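Local atomic coordinates of glutathione S-transferase (Pseudomonas protegens, PDB entry 4IKH), a protein that binds two molecules of glutathione and probably catalyses the transfer of glutathione to electrophilic substrates. Residues V11-P16 / T61-S66; G33-I38 / F189-N194; F137-A142 / R150-Y155. All coordinates share one frame; numbering follows the deposited sequence.

Contact 1. Residues V11-P16 / T61-S66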
loop_
_atom_site.group_PDB
_atom_site.type_symbol
_atom_site.label_atom_id
_atom_site.label_comp_id
_atom_site.label_asym_id
_atom_site.label_seq_id
_atom_site.Cartn_x
_atom_site.Cartn_y
_atom_site.Cartn_z
ATOM N N VAL A 11 20.896 -4.206 -14.559
ATOM C CA VAL A 11 21.124 -3.852 -13.156
ATOM C C VAL A 11 22.484 -4.348 -12.645
ATOM O O VAL A 11 23.143 -3.662 -11.859
ATOM C CB VAL A 11 19.973 -4.338 -12.235
ATOM C CG1 VAL A 11 19.874 -5.857 -12.240
ATOM C CG2 VAL A 11 20.152 -3.812 -10.809
ATOM N N THR A 12 22.911 -5.516 -13.126
ATOM C CA THR A 12 24.172 -6.125 -12.699
ATOM C C THR A 12 25.393 -5.472 -13.344
ATOM O O THR A 12 26.532 -5.845 -13.054
ATOM C CB THR A 12 24.209 -7.643 -12.996
ATOM O OG1 THR A 12 24.079 -7.869 -14.406
ATOM C CG2 THR A 12 23.094 -8.356 -12.263
ATOM N N GLN A 13 25.161 -4.505 -14.222
ATOM C CA GLN A 13 26.261 -3.756 -14.811
ATOM C C GLN A 13 26.777 -2.726 -13.809
ATOM O O GLN A 13 27.933 -2.302 -13.879
ATOM C CB GLN A 13 25.818 -3.074 -16.110
ATOM C CG GLN A 13 26.943 -2.354 -16.852
ATOM C CD GLN A 13 26.497 -1.786 -18.188
ATOM O OE1 GLN A 13 25.551 -2.283 -18.800
ATOM N NE2 GLN A 13 27.178 -0.738 -18.645
ATOM N N LYS A 14 25.916 -2.329 -12.876
ATOM C CA LYS A 14 26.310 -1.406 -11.819
ATOM C C LYS A 14 26.510 -2.156 -10.500
ATOM O O LYS A 14 27.371 -1.790 -9.695
ATOM C CB LYS A 14 25.266 -0.300 -11.646
ATOM C CG LYS A 14 25.737 0.841 -10.758
ATOM C CD LYS A 14 24.710 1.956 -10.675
ATOM C CE LYS A 14 25.384 3.310 -10.466
ATOM N NZ LYS A 14 26.314 3.349 -9.297
ATOM N N TRP A 15 25.717 -3.203 -10.284
ATOM C CA TRP A 15 25.833 -4.013 -9.075
ATOM C C TRP A 15 26.036 -5.491 -9.411
ATOM O O TRP A 15 25.091 -6.283 -9.348
ATOM C CB TRP A 15 24.602 -3.820 -8.185
ATOM C CG TRP A 15 24.454 -2.406 -7.673
ATOM C CD1 TRP A 15 25.164 -1.820 -6.664
ATOM C CD2 TRP A 15 23.542 -1.405 -8.154
ATOM N NE1 TRP A 15 24.751 -0.520 -6.486
ATOM C CE2 TRP A 15 23.757 -0.239 -7.390
ATOM C CE3 TRP A 15 22.567 -1.380 -9.157
ATOM C CZ2 TRP A 15 23.032 0.936 -7.597
ATOM C CZ3 TRP A 15 21.849 -0.210 -9.361
ATOM C CH2 TRP A 15 22.086 0.929 -8.585
ATOM N N PRO A 16 27.277 -5.864 -9.766
ATOM C CA PRO A 16 27.604 -7.242 -10.152
ATOM C C PRO A 16 27.533 -8.169 -8.946
ATOM O O PRO A 16 27.953 -7.781 -7.852
ATOM C CB PRO A 16 29.052 -7.140 -10.654
ATOM C CG PRO A 16 29.311 -5.673 -10.857
ATOM C CD PRO A 16 28.454 -4.984 -9.843
ATOM N N THR A 61 19.567 5.977 -12.335
ATOM C CA THR A 61 20.296 5.330 -13.423
ATOM C C THR A 61 19.395 4.330 -14.146
ATOM O O THR A 61 18.529 3.710 -13.522
ATOM C CB THR A 61 21.553 4.601 -12.903
ATOM O OG1 THR A 61 21.170 3.510 -12.053
ATOM C CG2 THR A 61 22.450 5.564 -12.126
ATOM N N PRO A 62 19.584 4.185 -15.470
ATOM C CA PRO A 62 18.829 3.208 -16.266
ATOM C C PRO A 62 18.976 1.795 -15.701
ATOM O O PRO A 62 18.037 0.995 -15.778
ATOM C CB PRO A 62 19.501 3.293 -17.635
ATOM C CG PRO A 62 20.019 4.699 -17.706
ATOM C CD PRO A 62 20.458 5.029 -16.305
ATOM N N GLU A 63 20.145 1.501 -15.137
ATOM C CA GLU A 63 20.410 0.194 -14.538
ATOM C C GLU A 63 19.456 -0.120 -13.380
ATOM O O GLU A 63 18.938 -1.238 -13.284
ATOM C CB GLU A 63 21.865 0.094 -14.065
ATOM C CG GLU A 63 22.903 0.113 -15.186
ATOM C CD GLU A 63 23.437 1.498 -15.468
ATOM O OE1 GLU A 63 22.666 2.473 -15.353
ATOM O OE2 GLU A 63 24.635 1.615 -15.803
ATOM N N PHE A 64 19.226 0.861 -12.508
ATOM C CA PHE A 64 18.311 0.659 -11.391
ATOM C C PHE A 64 16.869 0.629 -11.894
ATOM O O PHE A 64 16.071 -0.199 -11.456
ATOM C CB PHE A 64 18.499 1.730 -10.307
ATOM C CG PHE A 64 17.650 1.506 -9.074
ATOM C CD1 PHE A 64 17.976 0.510 -8.158
ATOM C CD2 PHE A 64 16.519 2.285 -8.837
ATOM C CE1 PHE A 64 17.193 0.299 -7.023
ATOM C CE2 PHE A 64 15.732 2.080 -7.706
ATOM C CZ PHE A 64 16.070 1.085 -6.798
ATOM N N LEU A 65 16.549 1.512 -12.838
ATOM C CA LEU A 65 15.192 1.602 -13.375
ATOM C C LEU A 65 14.687 0.298 -13.995
ATOM O O LEU A 65 13.477 0.081 -14.081
ATOM C CB LEU A 65 15.084 2.742 -14.388
ATOM C CG LEU A 65 15.178 4.165 -13.841
ATOM C CD1 LEU A 65 14.897 5.186 -14.934
ATOM C CD2 LEU A 65 14.217 4.356 -12.670
ATOM N N SER A 66 15.605 -0.566 -14.421
ATOM C CA SER A 66 15.222 -1.834 -15.038
ATOM C C SER A 66 14.600 -2.813 -14.035
ATOM O O SER A 66 13.843 -3.710 -14.423
ATOM C CB SER A 66 16.414 -2.475 -15.760
ATOM O OG SER A 66 17.532 -2.633 -14.899
HETATM O O HOH W 1 18.418 -5.361 -15.231
#
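W15 brings the far rim of its indole, CZ3 and CH2, against F64, with CZ3 4.0 Å from F64 CB. They meet aslant without stacking: F64 CB lies at the indole edge near its plane, and W15 CZ3 sits at the edge of the phenyl ring. K14 CG rests over the centre of one indole face. Beyond it the lysine chain crosses T61 at about a right angle, its CE 4.1 Å from T61 CG2, and a bend at chi4 (-54°) turns NZ to a salt bridge with D58. E63 CB touches both V11 CA and K14 CB, 4.2 Å from the latter. V11 CA also makes a C-H...O approach of 3.4 Å to E63 O, which accepts from S66 OG at 2.6 Å, the hydroxyl 37° above the carbonyl plane. One water, accepting from V11 N and donating to S66 OG, bridges the segments. T61 N-caps helix 62-65, its OG1 accepting a weak bond from F64 N and pairing with D58 O; loop 11-16 packs on one side of this helix. V11 and F64 both reach Y26 on strand 23-27, while F64 also touches I73 of the glutathione site.

Contact 2. Residues G33-I38 / F189-N194. With GSH (glutathione), chain D.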
loop_
_atom_site.group_PDB
_atom_site.type_symbol
_atom_site.label_atom_id
_atom_site.label_comp_id
_atom_site.label_asym_id
_atom_site.label_seq_id
_atom_site.Cartn_x
_atom_site.Cartn_y
_atom_site.Cartn_z
ATOM N N GLY A 33 13.558 0.236 3.131
ATOM C CA GLY A 33 14.627 -0.698 2.827
ATOM C C GLY A 33 14.853 -1.733 3.918
ATOM O O GLY A 33 14.963 -2.933 3.642
ATOM N N VAL A 34 14.922 -1.280 5.164
ATOM C CA VAL A 34 15.169 -2.211 6.259
ATOM C C VAL A 34 14.035 -3.223 6.419
ATOM O O VAL A 34 14.231 -4.264 7.040
ATOM C CB VAL A 34 15.471 -1.499 7.601
ATOM C CG1 VAL A 34 16.632 -0.529 7.440
ATOM C CG2 VAL A 34 14.244 -0.778 8.121
ATOM N N LYS A 35 12.859 -2.935 5.856
ATOM C CA LYS A 35 11.765 -3.904 5.884
ATOM C C LYS A 35 12.238 -5.223 5.286
ATOM O O LYS A 35 11.997 -6.302 5.841
ATOM C CB LYS A 35 10.560 -3.411 5.070
ATOM C CG LYS A 35 9.745 -2.243 5.652
ATOM C CD LYS A 35 8.579 -1.938 4.656
ATOM C CE LYS A 35 7.791 -0.688 5.011
ATOM N NZ LYS A 35 6.880 -0.297 3.876
ATOM N N VAL A 36 12.916 -5.116 4.144
ATOM C CA VAL A 36 13.322 -6.276 3.358
ATOM C C VAL A 36 14.590 -6.957 3.895
ATOM O O VAL A 36 14.676 -8.185 3.907
ATOM C CB VAL A 36 13.499 -5.885 1.873
ATOM C CG1 VAL A 36 14.051 -7.042 1.068
ATOM C CG2 VAL A 36 12.162 -5.423 1.294
ATOM N N SER A 37 15.566 -6.169 4.343
ATOM C CA SER A 37 16.781 -6.740 4.930
ATOM C C SER A 37 16.465 -7.420 6.250
ATOM O O SER A 37 17.014 -8.477 6.555
ATOM C CB SER A 37 17.875 -5.685 5.113
ATOM O OG SER A 37 17.379 -4.533 5.766
ATOM N N ILE A 38 15.574 -6.818 7.033
ATOM C CA ILE A 38 15.099 -7.469 8.250
ATOM C C ILE A 38 14.388 -8.773 7.907
ATOM O O ILE A 38 14.633 -9.797 8.539
ATOM C CB ILE A 38 14.169 -6.555 9.061
ATOM C CG1 ILE A 38 14.991 -5.512 9.816
ATOM C CG2 ILE A 38 13.313 -7.362 10.025
ATOM C CD1 ILE A 38 14.155 -4.552 10.618
ATOM N N PHE A 189 6.996 -1.402 12.162
ATOM C CA PHE A 189 7.902 -0.808 13.152
ATOM C C PHE A 189 9.172 -0.065 12.668
ATOM O O PHE A 189 9.615 0.864 13.338
ATOM C CB PHE A 189 8.148 -1.783 14.318
ATOM C CG PHE A 189 6.883 -2.121 15.040
ATOM C CD1 PHE A 189 6.348 -1.221 15.949
ATOM C CD2 PHE A 189 6.174 -3.276 14.740
ATOM C CE1 PHE A 189 5.153 -1.485 16.576
ATOM C CE2 PHE A 189 4.981 -3.543 15.357
ATOM C CZ PHE A 189 4.470 -2.644 16.279
ATOM N N PRO A 190 9.743 -0.439 11.505
ATOM C CA PRO A 190 10.851 0.393 11.015
ATOM C C PRO A 190 10.417 1.832 10.747
ATOM O O PRO A 190 11.240 2.749 10.858
ATOM C CB PRO A 190 11.216 -0.275 9.689
ATOM C CG PRO A 190 10.881 -1.700 9.906
ATOM C CD PRO A 190 9.605 -1.670 10.706
ATOM N N TRP A 191 9.146 2.028 10.397
ATOM C CA TRP A 191 8.631 3.380 10.165
ATOM C C TRP A 191 8.381 4.150 11.462
ATOM O O TRP A 191 8.644 5.350 11.538
ATOM C CB TRP A 191 7.356 3.339 9.328
ATOM C CG TRP A 191 7.620 3.562 7.854
ATOM C CD1 TRP A 191 7.580 2.627 6.855
ATOM C CD2 TRP A 191 7.986 4.798 7.232
ATOM N NE1 TRP A 191 7.888 3.214 5.646
ATOM C CE2 TRP A 191 8.139 4.545 5.851
ATOM C CE3 TRP A 191 8.195 6.098 7.708
ATOM C CZ2 TRP A 191 8.494 5.544 4.944
ATOM C CZ3 TRP A 191 8.544 7.087 6.809
ATOM C CH2 TRP A 191 8.686 6.805 5.438
ATOM N N ILE A 192 7.859 3.466 12.479
ATOM C CA ILE A 192 7.648 4.105 13.773
ATOM C C ILE A 192 8.995 4.499 14.350
ATOM O O ILE A 192 9.166 5.618 14.842
ATOM C CB ILE A 192 6.854 3.204 14.721
ATOM C CG1 ILE A 192 5.487 2.909 14.091
ATOM C CG2 ILE A 192 6.664 3.882 16.073
ATOM C CD1 ILE A 192 4.815 1.707 14.669
ATOM N N ARG A 193 9.967 3.599 14.236
ATOM C CA ARG A 193 11.345 3.901 14.624
ATOM C C ARG A 193 11.888 5.138 13.908
ATOM O O ARG A 193 12.515 6.002 14.508
ATOM C CB ARG A 193 12.240 2.701 14.307
ATOM C CG ARG A 193 13.724 2.942 14.545
ATOM C CD ARG A 193 14.518 1.671 14.289
ATOM N NE ARG A 193 15.948 1.861 14.515
ATOM C CZ ARG A 193 16.802 2.262 13.579
ATOM N NH1 ARG A 193 16.377 2.525 12.355
ATOM N NH2 ARG A 193 18.084 2.401 13.869
ATOM N N ASN A 194 11.639 5.229 12.610
ATOM C CA ASN A 194 12.210 6.315 11.840
ATOM C C ASN A 194 11.535 7.645 12.184
ATOM O O ASN A 194 12.194 8.678 12.257
ATOM C CB ASN A 194 12.102 5.999 10.344
ATOM C CG ASN A 194 12.720 7.076 9.468
ATOM O OD1 ASN A 194 13.943 7.162 9.328
ATOM N ND2 ASN A 194 11.873 7.891 8.857
HETATM N N1 GSH D . 12.448 12.974 -2.392
HETATM C CA1 GSH D . 11.157 12.397 -2.441
HETATM C C1 GSH D . 10.202 13.179 -1.594
HETATM O O11 GSH D . 10.466 14.376 -1.270
HETATM O O12 GSH D . 9.121 12.643 -1.198
HETATM C CB1 GSH D . 11.243 10.997 -1.935
HETATM C CG1 GSH D . 11.787 10.951 -0.502
HETATM C CD1 GSH D . 11.381 9.593 0.028
HETATM O OE1 GSH D . 11.368 8.659 -0.748
HETATM N N2 GSH D . 10.982 9.399 1.427
HETATM C CA2 GSH D . 10.587 8.092 1.875
HETATM C C2 GSH D . 9.066 8.011 1.928
HETATM O O2 GSH D . 8.404 8.998 2.292
HETATM C CB2 GSH D . 11.144 7.820 3.236
HETATM S SG2 GSH D . 12.913 7.757 3.199
HETATM N N3 GSH D . 8.340 6.798 1.563
HETATM C CA3 GSH D . 6.878 6.803 1.646
HETATM C C3 GSH D . 6.301 5.420 1.759
HETATM O O31 GSH D . 6.985 4.457 2.177
HETATM O O32 GSH D . 5.112 5.205 1.435
#
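K35 NZ is gripped by three oxygens, N32 OD1, Q124 OE1 and S92 OG, and its carbon chain reaches them by running past W191. N32 OD1 also accepts from W191 NE1, so one amide oxygen ties both side chains together although they share no direct hydrogen bond. The lysine is extended beyond CG; its CE comes in at the indole edge, in the ring plane, 3.8 Å from W191 CD1. Along the benzo rim of the same indole lies glutathione: W191 CZ2 is 3.3 Å from its O31, and W191 CH2 is 3.5 Å from its CB2. With its N-H tied to N32 and its benzo rim against the ligand, the indole lines the pocket of this glutathione; K35 belongs to that of another.

The rest of the contact is apolar. With CG1 anti to its carbonyl carbon (chi1 -55°), V34 turns CG2 onto P190 CB, 3.4 Å away, a close fit for two carbons, the side chains running antiparallel. I38 CD1 touches P190 CG more loosely, at 4.4 Å. The axes of the two helical segments approach to 9.9 Å, with 134° between their N-to-C directions. Helix 31-43 of the thioredoxin-like domain here joins helix 183-196 of the helical domain; F220 of helix 211-220 touches P190 and I38, and helix 111-140 packs Q124, I128 and F132 against W191.

Contact 3. Residues F137-A142 / R150-Y155. With GSH (glutathione), chain B.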
loop_
_atom_site.group_PDB
_atom_site.type_symbol
_atom_site.label_atom_id
_atom_site.label_comp_id
_atom_site.label_asym_id
_atom_site.label_seq_id
_atom_site.Cartn_x
_atom_site.Cartn_y
_atom_site.Cartn_z
ATOM N N PHE A 137 9.168 15.227 5.456
ATOM C CA PHE A 137 9.406 16.341 4.550
ATOM C C PHE A 137 9.216 17.674 5.271
ATOM O O PHE A 137 10.071 18.561 5.194
ATOM C CB PHE A 137 8.499 16.272 3.315
ATOM C CG PHE A 137 8.683 17.438 2.365
ATOM C CD1 PHE A 137 9.769 17.485 1.505
ATOM C CD2 PHE A 137 7.777 18.495 2.352
ATOM C CE1 PHE A 137 9.947 18.563 0.628
ATOM C CE2 PHE A 137 7.947 19.574 1.482
ATOM C CZ PHE A 137 9.033 19.607 0.625
ATOM N N PHE A 138 8.110 17.807 5.995
ATOM C CA PHE A 138 7.778 19.080 6.631
ATOM C C PHE A 138 8.473 19.380 7.965
ATOM O O PHE A 138 8.338 20.487 8.489
ATOM C CB PHE A 138 6.260 19.231 6.767
ATOM C CG PHE A 138 5.568 19.438 5.454
ATOM C CD1 PHE A 138 5.736 20.627 4.750
ATOM C CD2 PHE A 138 4.777 18.442 4.902
ATOM C CE1 PHE A 138 5.114 20.821 3.519
ATOM C CE2 PHE A 138 4.150 18.631 3.677
ATOM C CZ PHE A 138 4.317 19.825 2.986
ATOM N N ASN A 139 9.223 18.420 8.499
ATOM C CA ASN A 139 9.899 18.608 9.784
ATOM C C ASN A 139 11.417 18.430 9.712
ATOM O O ASN A 139 12.153 18.941 10.555
ATOM C CB ASN A 139 9.317 17.654 10.837
ATOM C CG ASN A 139 9.734 18.018 12.250
ATOM O OD1 ASN A 139 9.361 19.074 12.757
ATOM N ND2 ASN A 139 10.499 17.137 12.899
ATOM N N LYS A 140 11.883 17.707 8.700
ATOM C CA LYS A 140 13.291 17.330 8.622
ATOM C C LYS A 140 13.944 17.847 7.335
ATOM O O LYS A 140 15.138 18.157 7.312
ATOM C CB LYS A 140 13.414 15.802 8.724
ATOM C CG LYS A 140 14.823 15.241 8.625
ATOM C CD LYS A 140 15.690 15.700 9.776
ATOM C CE LYS A 140 17.043 15.005 9.759
ATOM N NZ LYS A 140 17.790 15.245 11.036
ATOM N N PHE A 141 13.151 17.960 6.273
ATOM C CA PHE A 141 13.690 18.309 4.963
ATOM C C PHE A 141 13.222 19.683 4.491
ATOM O O PHE A 141 12.879 20.541 5.308
ATOM C CB PHE A 141 13.340 17.223 3.946
ATOM C CG PHE A 141 13.806 15.855 4.352
ATOM C CD1 PHE A 141 15.116 15.649 4.760
ATOM C CD2 PHE A 141 12.928 14.780 4.356
ATOM C CE1 PHE A 141 15.547 14.389 5.150
ATOM C CE2 PHE A 141 13.353 13.519 4.746
ATOM C CZ PHE A 141 14.663 13.324 5.143
ATOM N N ALA A 142 13.212 19.885 3.175
ATOM C CA ALA A 142 12.982 21.211 2.592
ATOM C C ALA A 142 11.704 21.877 3.089
ATOM O O ALA A 142 11.628 23.105 3.180
ATOM C CB ALA A 142 12.974 21.129 1.078
ATOM N N ARG A 150 0.491 24.911 8.532
ATOM C CA ARG A 150 -0.689 24.055 8.387
ATOM C C ARG A 150 -0.436 22.701 7.681
ATOM O O ARG A 150 -1.054 21.696 8.055
ATOM C CB ARG A 150 -1.847 24.811 7.723
ATOM C CG ARG A 150 -2.377 25.986 8.546
ATOM C CD ARG A 150 -3.432 26.781 7.775
ATOM N NE ARG A 150 -2.848 27.576 6.693
ATOM C CZ ARG A 150 -3.549 28.380 5.898
ATOM N NH1 ARG A 150 -4.862 28.491 6.058
ATOM N NH2 ARG A 150 -2.942 29.071 4.940
ATOM N N PRO A 151 0.455 22.663 6.658
ATOM C CA PRO A 151 0.781 21.344 6.095
ATOM C C PRO A 151 1.408 20.400 7.131
ATOM O O PRO A 151 0.895 19.295 7.307
ATOM C CB PRO A 151 1.785 21.674 4.984
ATOM C CG PRO A 151 1.393 23.044 4.538
ATOM C CD PRO A 151 0.977 23.755 5.811
ATOM N N LEU A 152 2.485 20.827 7.791
ATOM C CA LEU A 152 3.088 20.057 8.884
ATOM C C LEU A 152 2.039 19.541 9.880
ATOM O O LEU A 152 2.013 18.353 10.200
ATOM C CB LEU A 152 4.154 20.884 9.619
ATOM C CG LEU A 152 4.811 20.216 10.837
ATOM C CD1 LEU A 152 5.617 18.987 10.432
ATOM C CD2 LEU A 152 5.680 21.200 11.623
ATOM N N GLU A 153 1.164 20.431 10.341
ATOM C CA GLU A 153 0.105 20.074 11.285
ATOM C C GLU A 153 -0.872 19.033 10.741
ATOM O O GLU A 153 -1.365 18.190 11.492
ATOM C CB GLU A 153 -0.665 21.328 11.709
ATOM C CG GLU A 153 0.012 22.108 12.834
ATOM C CD GLU A 153 -0.534 23.516 12.994
ATOM O OE1 GLU A 153 -1.566 23.840 12.362
ATOM O OE2 GLU A 153 0.077 24.301 13.751
ATOM N N ARG A 154 -1.169 19.116 9.446
ATOM C CA ARG A 154 -2.058 18.157 8.792
ATOM C C ARG A 154 -1.489 16.743 8.878
ATOM O O ARG A 154 -2.209 15.783 9.192
ATOM C CB ARG A 154 -2.253 18.545 7.316
ATOM C CG ARG A 154 -2.810 17.430 6.436
ATOM C CD ARG A 154 -3.217 17.949 5.049
ATOM N NE ARG A 154 -3.511 16.863 4.113
ATOM C CZ ARG A 154 -4.666 16.201 4.069
ATOM N NH1 ARG A 154 -5.647 16.506 4.913
ATOM N NH2 ARG A 154 -4.846 15.231 3.180
ATOM N N TYR A 155 -0.194 16.616 8.594
ATOM C CA TYR A 155 0.456 15.306 8.576
ATOM C C TYR A 155 0.879 14.801 9.966
ATOM O O TYR A 155 0.943 13.596 10.193
ATOM C CB TYR A 155 1.613 15.314 7.581
ATOM C CG TYR A 155 1.099 15.616 6.190
ATOM C CD1 TYR A 155 0.287 14.704 5.530
ATOM C CD2 TYR A 155 1.374 16.827 5.560
ATOM C CE1 TYR A 155 -0.218 14.963 4.272
ATOM C CE2 TYR A 155 0.865 17.102 4.287
ATOM C CZ TYR A 155 0.070 16.162 3.659
ATOM O OH TYR A 155 -0.459 16.398 2.415
HETATM N N1 GSH B . -10.449 13.770 5.496
HETATM C CA1 GSH B . -9.257 13.014 5.390
HETATM C C1 GSH B . -8.183 13.820 4.727
HETATM O O11 GSH B . -8.263 15.085 4.689
HETATM O O12 GSH B . -7.186 13.235 4.202
HETATM C CB1 GSH B . -9.539 11.794 4.580
HETATM C CG1 GSH B . -10.060 12.157 3.183
HETATM C CD1 GSH B . -9.848 10.910 2.351
HETATM O OE1 GSH B . -9.986 9.833 2.894
HETATM N N2 GSH B . -9.458 10.984 0.938
HETATM C CA2 GSH B . -9.252 9.770 0.198
HETATM C C2 GSH B . -7.758 9.481 0.101
HETATM O O2 GSH B . -6.952 10.417 -0.039
HETATM C CB2 GSH B . -9.820 9.900 -1.179
HETATM S SG2 GSH B . -11.579 10.090 -1.128
HETATM N N3 GSH B . -7.224 8.124 0.168
HETATM C CA3 GSH B . -5.776 7.932 0.063
HETATM C C3 GSH B . -5.407 6.543 -0.371
HETATM O O31 GSH B . -6.218 5.810 -0.986
HETATM O O32 GSH B . -4.267 6.087 -0.125
#
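The loop joining helices 111-140 and 150-170 of the C-terminal helical domain is bridged at its base by F138, whose ring reaches across to P151, L152 and Y155. P151 CB sits over one face of the phenyl ring in a CH-pi contact, 3.8 Å from the centroid and 18° off the ring normal; F137 CD2 lies over the centre of the opposite face. The Y155 ring meets F138 rim to rim, with planes only 3° apart and centroids 5.8 Å apart, so neither ring covers the other. Nearer the F138 backbone, L152 CD1 packs 3.7 Å from F138 CB and 4.0 Å from N139 CB, while N139 ND2 is held by Y199 O. An alanine in place of F138 would probably open a gap beside P151 and Y155, taking the ring face from P151 CB and the rim contact from Y155, while L152 could still touch CB. From helix 150-170, R154 extends its guanidinium to a glutathione carboxylate as a two-pronged grip: NH1 to O11 at 3.0 Å, nearly straight at 176°, and NH2 to O12 at 3.2 Å. That glutathione is also bound by N32 of the second subunit. Helix 150-170 therefore lies between helix 111-140, where M131 and V135 touch Y155, and the second subunit, whose Q134 bonds Y155 OH and whose P151 packs on P151.

Overall arrangement
From the N terminus, contact 1 brings residues 61-66 back onto the loop 11-16, closing a path through strand 23-27, helix 31-43 and strand 47-51 within the thioredoxin-like half. Contact 2 starts inside that path, on helix 31-43, and ends far along the chain on helix 183-196, so contacts 1 and 2 cross. It joins the N-terminal domain to the helical one. Contact 3 closes the short connection between helices 111-140 and 150-170, wholly within the span of contact 2 and in series after contact 1. At their nearest atoms contacts 2 and 3 are about 7 Å apart and contacts 1 and 2 about 10 Å; the centres of contacts 1 and 3 lie about 33 Å apart.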